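Local coordinates for drebrin (Homo sapiens, PDB 5Y1Z), which probably binds actin filaments through its cofilin-type (ADF-homology) domain, at residues G10-L15 / A108-G113; A29-Y34 / S57-N62; Q63-G68 / C98-H103. All coordinates share one frame; numbering follows the deposited sequence.

Interaction 1 (G10-L15 / A108-G113); sequences GHRLEL and AEFFQG
Phe110 presents the edge of its ring to one face of the Arg12 guanidinium, with CE1 lying 3.6 Å above that plane and offset toward its rim. The two planes stand 78° apart, and Arg12 NH2, near the plane of the ring, is 3.7 Å from Phe110 CE1. Phe111 offers a face instead: CD2 of Phe110 sits 3.5 Å above the centre of the Phe111 ring, while the carbonyl O of Leu15 meets the edge of that ring at CE1. Leu15 CB touches both phenylalanines from the same side, 4.2 Å from Phe110 CE2 and 4.4 Å from Phe111 CZ. The Arg12 chain leaves the helix extended and bends at chi3 (-96°), which swings the guanidinium across to Phe110. No hydrogen bond joins the segments; guanidinium, Leu15 and rings meet by van der Waals packing. Polar demand is met elsewhere: Arg12 NH2 forms a salt bridge with an acidic side chain on the chain of another protein, and Leu15 O accepts from Tyr34 OH. The first turn of helix 12-23, with His11 at its N-cap position, packs on the C-terminal end of helix 104-110, where Phe111 centres an inverse gamma turn and stacks on Tyr34 of strand 31-36.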
loop_
_atom_site.group_PDB
_atom_site.type_symbol
_atom_site.label_atom_id
_atom_site.label_comp_id
_atom_site.label_asym_id
_atom_site.label_seq_id
_atom_site.Cartn_x
_atom_site.Cartn_y
_atom_site.Cartn_z
ATOM N N GLY A 10 3.657 4.714 -14.466
ATOM C CA GLY A 10 3.959 4.519 -15.862
ATOM C C GLY A 10 2.728 3.940 -16.522
ATOM O O GLY A 10 2.047 3.079 -15.959
ATOM N N HIS A 11 2.402 4.471 -17.695
ATOM C CA HIS A 11 1.213 4.096 -18.466
ATOM C C HIS A 11 -0.084 4.600 -17.865
ATOM O O HIS A 11 -1.143 4.073 -18.199
ATOM C CB HIS A 11 1.048 2.575 -18.624
ATOM C CG HIS A 11 2.241 1.871 -19.175
ATOM N ND1 HIS A 11 3.247 1.378 -18.370
ATOM C CD2 HIS A 11 2.573 1.543 -20.445
ATOM C CE1 HIS A 11 4.160 0.794 -19.124
ATOM N NE2 HIS A 11 3.771 0.874 -20.387
ATOM N N ARG A 12 -0.060 5.574 -16.962
ATOM C CA ARG A 12 -1.305 5.936 -16.299
ATOM C C ARG A 12 -2.355 6.351 -17.322
ATOM O O ARG A 12 -3.508 5.889 -17.282
ATOM C CB ARG A 12 -1.078 7.049 -15.276
ATOM C CG ARG A 12 -2.365 7.418 -14.547
ATOM C CD ARG A 12 -2.140 8.523 -13.591
ATOM N NE ARG A 12 -1.902 7.958 -12.277
ATOM C CZ ARG A 12 -2.767 7.995 -11.276
ATOM N NH1 ARG A 12 -3.938 8.583 -11.418
ATOM N NH2 ARG A 12 -2.449 7.441 -10.131
ATOM N N LEU A 13 -1.953 7.193 -18.278
ATOM C CA LEU A 13 -2.909 7.733 -19.234
ATOM C C LEU A 13 -3.554 6.626 -20.059
ATOM O O LEU A 13 -4.762 6.669 -20.327
ATOM C CB LEU A 13 -2.219 8.759 -20.131
ATOM C CG LEU A 13 -3.120 9.446 -21.160
ATOM C CD1 LEU A 13 -4.223 10.092 -20.409
ATOM C CD2 LEU A 13 -2.354 10.470 -21.986
ATOM N N GLU A 14 -2.776 5.612 -20.455
ATOM C CA GLU A 14 -3.371 4.526 -21.225
ATOM C C GLU A 14 -4.374 3.749 -20.380
ATOM O O GLU A 14 -5.476 3.420 -20.854
ATOM C CB GLU A 14 -2.286 3.599 -21.784
ATOM N N LEU A 15 -4.024 3.476 -19.116
ATOM C CA LEU A 15 -4.922 2.718 -18.252
ATOM C C LEU A 15 -6.253 3.434 -18.076
ATOM O O LEU A 15 -7.334 2.835 -18.222
ATOM C CB LEU A 15 -4.265 2.478 -16.891
ATOM C CG LEU A 15 -2.803 2.019 -16.785
ATOM C CD1 LEU A 15 -2.317 2.123 -15.340
ATOM C CD2 LEU A 15 -2.626 0.614 -17.332
ATOM N N ALA A 108 -8.978 -2.318 -7.761
ATOM C CA ALA A 108 -10.392 -1.949 -7.745
ATOM C C ALA A 108 -10.571 -0.505 -7.333
ATOM O O ALA A 108 -11.492 0.178 -7.800
ATOM C CB ALA A 108 -11.181 -2.861 -6.809
ATOM N N GLU A 109 -9.702 -0.019 -6.461
ATOM C CA GLU A 109 -9.815 1.366 -6.052
ATOM C C GLU A 109 -9.386 2.286 -7.175
ATOM O O GLU A 109 -9.915 3.398 -7.305
ATOM C CB GLU A 109 -8.955 1.602 -4.811
ATOM C CG GLU A 109 -9.194 2.907 -4.142
ATOM C CD GLU A 109 -10.604 3.023 -3.625
ATOM O OE1 GLU A 109 -11.243 1.970 -3.425
ATOM O OE2 GLU A 109 -11.070 4.163 -3.404
ATOM N N PHE A 110 -8.460 1.819 -8.017
ATOM C CA PHE A 110 -7.991 2.650 -9.112
ATOM C C PHE A 110 -9.071 2.809 -10.173
ATOM O O PHE A 110 -9.347 3.929 -10.626
ATOM C CB PHE A 110 -6.700 2.070 -9.692
ATOM C CG PHE A 110 -6.098 2.911 -10.782
ATOM C CD1 PHE A 110 -5.265 3.989 -10.465
ATOM C CD2 PHE A 110 -6.314 2.606 -12.118
ATOM C CE1 PHE A 110 -4.703 4.781 -11.448
ATOM C CE2 PHE A 110 -5.740 3.394 -13.112
ATOM C CZ PHE A 110 -4.930 4.482 -12.762
ATOM N N PHE A 111 -9.729 1.707 -10.543
ATOM C CA PHE A 111 -10.779 1.743 -11.559
ATOM C C PHE A 111 -12.152 1.897 -10.915
ATOM O O PHE A 111 -12.971 0.975 -10.912
ATOM C CB PHE A 111 -10.714 0.499 -12.433
ATOM C CG PHE A 111 -9.407 0.331 -13.147
ATOM C CD1 PHE A 111 -9.070 1.179 -14.200
ATOM C CD2 PHE A 111 -8.553 -0.709 -12.831
ATOM C CE1 PHE A 111 -7.883 1.027 -14.891
ATOM C CE2 PHE A 111 -7.354 -0.868 -13.514
ATOM C CZ PHE A 111 -7.024 0.006 -14.553
ATOM N N GLN A 112 -12.416 3.114 -10.416
ATOM C CA GLN A 112 -13.557 3.376 -9.540
ATOM C C GLN A 112 -14.844 2.779 -10.090
ATOM O O GLN A 112 -15.085 2.777 -11.303
ATOM C CB GLN A 112 -13.758 4.876 -9.358
ATOM C CG GLN A 112 -12.701 5.534 -8.538
ATOM C CD GLN A 112 -12.935 5.375 -7.053
ATOM O OE1 GLN A 112 -13.799 6.030 -6.479
ATOM N NE2 GLN A 112 -12.157 4.503 -6.420
ATOM N N GLY A 113 -15.653 2.228 -9.194
ATOM C CA GLY A 113 -16.953 1.734 -9.577
ATOM C C GLY A 113 -17.040 0.245 -9.820
ATOM O O GLY A 113 -17.991 -0.197 -10.472
#

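Interaction 2 (A29-Y34 / S57-N62)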
loop_
_atom_site.group_PDB
_atom_site.type_symbol
_atom_site.label_atom_id
_atom_site.label_comp_id
_atom_site.label_asym_id
_atom_site.label_seq_id
_atom_site.Cartn_x
_atom_site.Cartn_y
_atom_site.Cartn_z
ATOM N N ALA A 29 -16.629 -0.255 -26.980
ATOM C CA ALA A 29 -15.853 -1.115 -26.101
ATOM C C ALA A 29 -16.532 -1.257 -24.748
ATOM O O ALA A 29 -16.981 -0.277 -24.149
ATOM C CB ALA A 29 -14.446 -0.556 -25.910
ATOM N N ASP A 30 -16.586 -2.492 -24.258
ATOM C CA ASP A 30 -17.128 -2.761 -22.938
ATOM C C ASP A 30 -16.182 -3.614 -22.112
ATOM O O ASP A 30 -16.579 -4.090 -21.038
ATOM C CB ASP A 30 -18.510 -3.434 -23.020
ATOM C CG ASP A 30 -18.497 -4.768 -23.775
ATOM O OD1 ASP A 30 -17.442 -5.196 -24.281
ATOM O OD2 ASP A 30 -19.578 -5.391 -23.865
ATOM N N TRP A 31 -14.941 -3.806 -22.561
ATOM C CA TRP A 31 -13.996 -4.437 -21.658
ATOM C C TRP A 31 -12.596 -3.909 -21.916
ATOM O O TRP A 31 -12.257 -3.498 -23.032
ATOM C CB TRP A 31 -14.010 -5.969 -21.766
ATOM C CG TRP A 31 -13.545 -6.524 -23.086
ATOM C CD1 TRP A 31 -14.331 -6.893 -24.134
ATOM C CD2 TRP A 31 -12.195 -6.793 -23.483
ATOM N NE1 TRP A 31 -13.556 -7.363 -25.174
ATOM C CE2 TRP A 31 -12.242 -7.315 -24.801
ATOM C CE3 TRP A 31 -10.951 -6.632 -22.863
ATOM C CZ2 TRP A 31 -11.097 -7.690 -25.505
ATOM C CZ3 TRP A 31 -9.804 -7.002 -23.565
ATOM C CH2 TRP A 31 -9.889 -7.529 -24.877
ATOM N N ALA A 32 -11.801 -3.914 -20.846
ATOM C CA ALA A 32 -10.384 -3.598 -20.885
ATOM C C ALA A 32 -9.648 -4.637 -20.040
ATOM O O ALA A 32 -10.201 -5.195 -19.092
ATOM C CB ALA A 32 -10.113 -2.158 -20.415
ATOM N N LEU A 33 -8.423 -4.959 -20.447
ATOM C CA LEU A 33 -7.636 -6.020 -19.834
ATOM C C LEU A 33 -6.254 -5.464 -19.526
ATOM O O LEU A 33 -5.519 -5.062 -20.449
ATOM C CB LEU A 33 -7.535 -7.233 -20.776
ATOM C CG LEU A 33 -6.648 -8.361 -20.286
ATOM C CD1 LEU A 33 -7.269 -8.953 -19.023
ATOM C CD2 LEU A 33 -6.492 -9.394 -21.391
ATOM N N TYR A 34 -5.874 -5.517 -18.251
ATOM C CA TYR A 34 -4.582 -5.034 -17.759
ATOM C C TYR A 34 -3.737 -6.161 -17.168
ATOM O O TYR A 34 -4.245 -7.218 -16.792
ATOM C CB TYR A 34 -4.762 -3.946 -16.686
ATOM C CG TYR A 34 -5.760 -2.865 -17.029
ATOM C CD1 TYR A 34 -5.349 -1.733 -17.726
ATOM C CD2 TYR A 34 -7.100 -2.957 -16.654
ATOM C CE1 TYR A 34 -6.220 -0.728 -18.048
ATOM C CE2 TYR A 34 -7.995 -1.936 -16.980
ATOM C CZ TYR A 34 -7.535 -0.824 -17.679
ATOM O OH TYR A 34 -8.364 0.213 -18.034
ATOM N N SER A 57 -12.814 -13.271 -22.064
ATOM C CA SER A 57 -12.239 -14.538 -21.608
ATOM C C SER A 57 -11.224 -15.120 -22.601
ATOM O O SER A 57 -10.370 -15.914 -22.196
ATOM C CB SER A 57 -13.345 -15.536 -21.329
ATOM O OG SER A 57 -14.328 -15.359 -22.312
ATOM N N GLY A 58 -11.277 -14.722 -23.876
ATOM C CA GLY A 58 -10.333 -15.205 -24.870
ATOM C C GLY A 58 -8.928 -14.611 -24.802
ATOM O O GLY A 58 -8.037 -15.093 -25.512
ATOM N N HIS A 59 -8.715 -13.547 -24.026
ATOM C CA HIS A 59 -7.417 -12.900 -23.978
ATOM C C HIS A 59 -6.639 -13.195 -22.722
ATOM O O HIS A 59 -5.537 -12.663 -22.581
ATOM C CB HIS A 59 -7.554 -11.371 -24.127
ATOM C CG HIS A 59 -8.150 -10.954 -25.434
ATOM N ND1 HIS A 59 -9.508 -10.974 -25.676
ATOM C CD2 HIS A 59 -7.570 -10.533 -26.580
ATOM C CE1 HIS A 59 -9.736 -10.595 -26.919
ATOM N NE2 HIS A 59 -8.577 -10.321 -27.488
ATOM N N PHE A 60 -7.157 -14.036 -21.824
ATOM C CA PHE A 60 -6.454 -14.306 -20.576
ATOM C C PHE A 60 -5.284 -15.244 -20.836
ATOM O O PHE A 60 -5.406 -16.198 -21.606
ATOM C CB PHE A 60 -7.402 -14.899 -19.526
ATOM C CG PHE A 60 -8.395 -13.897 -18.940
ATOM C CD1 PHE A 60 -7.967 -12.832 -18.175
ATOM C CD2 PHE A 60 -9.766 -14.036 -19.162
ATOM C CE1 PHE A 60 -8.868 -11.920 -17.629
ATOM C CE2 PHE A 60 -10.672 -13.132 -18.637
ATOM C CZ PHE A 60 -10.228 -12.068 -17.873
ATOM N N GLU A 61 -4.162 -15.001 -20.166
ATOM C CA GLU A 61 -2.942 -15.764 -20.407
ATOM C C GLU A 61 -2.581 -16.577 -19.165
ATOM O O GLU A 61 -2.698 -16.092 -18.032
ATOM C CB GLU A 61 -1.779 -14.840 -20.823
ATOM C CG GLU A 61 -2.149 -13.883 -21.970
ATOM C CD GLU A 61 -1.013 -12.961 -22.457
ATOM O OE1 GLU A 61 0.205 -13.283 -22.278
ATOM O OE2 GLU A 61 -1.364 -11.897 -23.044
ATOM N N ASN A 62 -2.153 -17.827 -19.389
ATOM C CA ASN A 62 -1.984 -18.783 -18.304
ATOM C C ASN A 62 -0.720 -18.540 -17.493
ATOM O O ASN A 62 -0.561 -19.114 -16.408
ATOM C CB ASN A 62 -1.936 -20.195 -18.883
ATOM C CG ASN A 62 -3.255 -20.611 -19.448
ATOM O OD1 ASN A 62 -4.296 -20.383 -18.838
ATOM N ND2 ASN A 62 -3.233 -21.225 -20.627
#
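Trp31 carries CG in the crowded position between its backbone N and carbonyl carbon (chi1 65°), and His59 turns CG away from its own carbonyl carbon (chi1 -62°); together these rotations bring indole and imidazole into contact. Trp31 CH2 stands 3.5 Å above one face of the His59 ring, toward its rim, and Trp31 CZ2 comes within 3.5 Å of His59 CE1. With planes 41° apart and the centroids of the indole six-membered ring and the imidazole 4.8 Å apart, the two rings meet obliquely. Leu33 spreads its two methyls over consecutive loop residues: CD2 rests 3.5 Å from His59 CB, and CD1 touches Phe60 CE1 at 3.6 Å. The indole NE1 is satisfied by Glu50 O, whereas His59 ND1 makes a weak bond to Glu55 O. An alanine at His59 would keep the CB touching Leu33 but would probably leave the six-membered ring of Trp31 without its imidazole neighbour and Glu55 O without that weak donor. The contact joins strand 31-36, which enters the sheet through a classic beta bulge of Asp30 and Trp31 opposite Gly49, to the loop between helix 52-56 and strand 65-72, with Leu56 of that helix also packing on Trp31 and Leu33.

Interaction 3 (Q63-G68 / C98-H103)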
loop_
_atom_site.group_PDB
_atom_site.type_symbol
_atom_site.label_atom_id
_atom_site.label_comp_id
_atom_site.label_asym_id
_atom_site.label_seq_id
_atom_site.Cartn_x
_atom_site.Cartn_y
_atom_site.Cartn_z
ATOM N N GLN A 63 0.187 -17.733 -18.015
ATOM C CA GLN A 63 1.439 -17.432 -17.358
ATOM C C GLN A 63 1.407 -16.093 -16.645
ATOM O O GLN A 63 2.441 -15.652 -16.141
ATOM C CB GLN A 63 2.577 -17.478 -18.379
ATOM C CG GLN A 63 2.759 -18.857 -19.073
ATOM C CD GLN A 63 1.812 -19.105 -20.287
ATOM O OE1 GLN A 63 0.579 -19.049 -20.155
ATOM N NE2 GLN A 63 2.400 -19.399 -21.468
ATOM N N LYS A 64 0.259 -15.422 -16.616
ATOM C CA LYS A 64 0.191 -14.056 -16.120
ATOM C C LYS A 64 -0.935 -13.855 -15.116
ATOM O O LYS A 64 -1.962 -14.533 -15.150
ATOM C CB LYS A 64 0.031 -13.044 -17.274
ATOM C CG LYS A 64 1.249 -13.006 -18.206
ATOM C CD LYS A 64 1.381 -11.672 -18.930
ATOM C CE LYS A 64 2.584 -10.870 -18.418
ATOM N NZ LYS A 64 2.401 -10.233 -17.026
ATOM N N VAL A 65 -0.702 -12.920 -14.205
ATOM C CA VAL A 65 -1.745 -12.291 -13.406
ATOM C C VAL A 65 -2.300 -11.119 -14.201
ATOM O O VAL A 65 -1.542 -10.273 -14.681
ATOM C CB VAL A 65 -1.176 -11.828 -12.056
ATOM C CG1 VAL A 65 -2.225 -11.094 -11.263
ATOM C CG2 VAL A 65 -0.642 -13.027 -11.277
ATOM N N MET A 66 -3.615 -11.082 -14.389
ATOM C CA MET A 66 -4.243 -10.026 -15.184
ATOM C C MET A 66 -5.539 -9.567 -14.510
ATOM O O MET A 66 -6.140 -10.288 -13.701
ATOM C CB MET A 66 -4.502 -10.496 -16.629
ATOM C CG MET A 66 -3.293 -11.141 -17.308
ATOM S SD MET A 66 -3.465 -11.528 -19.083
ATOM C CE MET A 66 -5.181 -11.613 -19.215
ATOM N N TYR A 67 -5.977 -8.355 -14.856
ATOM C CA TYR A 67 -7.190 -7.763 -14.294
ATOM C C TYR A 67 -8.120 -7.356 -15.428
ATOM O O TYR A 67 -7.748 -6.539 -16.278
ATOM C CB TYR A 67 -6.851 -6.566 -13.387
ATOM C CG TYR A 67 -5.916 -6.954 -12.269
ATOM C CD1 TYR A 67 -6.371 -7.734 -11.209
ATOM C CD2 TYR A 67 -4.574 -6.589 -12.289
ATOM C CE1 TYR A 67 -5.533 -8.130 -10.191
ATOM C CE2 TYR A 67 -3.715 -6.982 -11.265
ATOM C CZ TYR A 67 -4.203 -7.755 -10.217
ATOM O OH TYR A 67 -3.375 -8.171 -9.183
ATOM N N GLY A 68 -9.326 -7.923 -15.438
ATOM C CA GLY A 68 -10.282 -7.639 -16.495
ATOM C C GLY A 68 -11.419 -6.751 -16.040
ATOM O O GLY A 68 -12.112 -7.062 -15.078
ATOM N N CYS A 98 0.489 -14.950 -4.392
ATOM C CA CYS A 98 0.313 -14.433 -3.050
ATOM C C CYS A 98 0.582 -12.935 -3.012
ATOM O O CYS A 98 -0.205 -12.171 -2.438
ATOM C CB CYS A 98 1.233 -15.197 -2.101
ATOM S SG CYS A 98 0.893 -14.944 -0.401
ATOM N N ALA A 99 1.678 -12.496 -3.656
ATOM C CA ALA A 99 2.019 -11.074 -3.665
ATOM C C ALA A 99 0.968 -10.271 -4.405
ATOM O O ALA A 99 0.533 -9.213 -3.926
ATOM C CB ALA A 99 3.388 -10.852 -4.292
ATOM N N CYS A 100 0.536 -10.768 -5.566
ATOM C CA CYS A 100 -0.446 -10.035 -6.347
ATOM C C CYS A 100 -1.788 -9.967 -5.647
ATOM O O CYS A 100 -2.532 -9.007 -5.855
ATOM C CB CYS A 100 -0.612 -10.668 -7.719
ATOM S SG CYS A 100 0.766 -10.309 -8.768
ATOM N N ALA A 101 -2.104 -10.954 -4.806
ATOM C CA ALA A 101 -3.391 -10.952 -4.126
ATOM C C ALA A 101 -3.588 -9.680 -3.316
ATOM O O ALA A 101 -4.704 -9.158 -3.237
ATOM C CB ALA A 101 -3.497 -12.177 -3.219
ATOM N N SER A 102 -2.513 -9.157 -2.735
ATOM C CA SER A 102 -2.580 -7.931 -1.970
ATOM C C SER A 102 -2.726 -6.683 -2.835
ATOM O O SER A 102 -2.872 -5.590 -2.277
ATOM C CB SER A 102 -1.344 -7.844 -1.075
ATOM O OG SER A 102 -0.166 -7.739 -1.854
ATOM N N HIS A 103 -2.658 -6.806 -4.163
ATOM C CA HIS A 103 -2.880 -5.669 -5.061
ATOM C C HIS A 103 -4.337 -5.492 -5.479
ATOM O O HIS A 103 -4.730 -4.374 -5.847
ATOM C CB HIS A 103 -2.041 -5.808 -6.349
ATOM C CG HIS A 103 -0.584 -6.017 -6.102
ATOM N ND1 HIS A 103 0.262 -6.545 -7.053
ATOM C CD2 HIS A 103 0.178 -5.781 -5.008
ATOM C CE1 HIS A 103 1.484 -6.623 -6.556
ATOM N NE2 HIS A 103 1.461 -6.163 -5.317
#
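Val65 and Cys100 form the close part of this contact. CG1 of Val65 lies 3.9 Å from Cys100 CB, and both valine methyls, CG1 and CG2, approach Cys100 SG to the same 4.0 Å, so the sulfur sits across the fork of the branched side chain. This depends on the cysteine torsion, which puts SG opposite the carbonyl carbon (chi1 -74°) and directs it at the strand. Two residues on, Tyr67 reaches the other segment with its hydroxyl: OH is 3.5 Å from Cys100 O and 3.9 Å from His103 CB. Neither approach is a hydrogen bond. The hydroxyl is instead bonded to Tyr36 OH, which also pairs with His103 ND1, so one tyrosine outside the segments links the polar groups of both. Cys100 O for its part receives the backbone N of His103, at 2.8 Å. The imidazole of His103 has Ala99 O and Cys100 CA over one face, packing it under its own turn. By contrast, the far side of segment 98-103 is looser and partly exposed. Ala101 and Ser102 point away from the strand, and Ser102 folds back so that its OG donates to Ala99 O (2.6 Å), the same carbonyl that accepts the Ser102 backbone N. That outer side meets the chain of another protein, which packs on Ala99, Ala101 and Ser102. Inward, the contact lays the last turn of helix 94-101 on the start of strand 65-72, between strands 31-36 and 81-88, with helix 104-110 beside Tyr67.

How the interactions relate
From the N terminus, residues 10-15 start helix 12-23 but meet their partner only at 108-113, so interaction 1 closes a loop spanning most of the domain. Interactions 2 and 3 are both nested within it, in series: 29-34 pairs with 57-62 before 63-68 opens the loop completed at 98-103. None crosses another. Tyr34 links interactions 1 and 2 through its hydroxyl, and its carbonyl O lies 2.8 Å from Tyr67 N, joining neighbouring strands 31-36 and 65-72. Together the three tie helices 12-23, 94-101 and 104-110, and the loop after helix 52-56, to the central mixed sheet of this ADF-type fold.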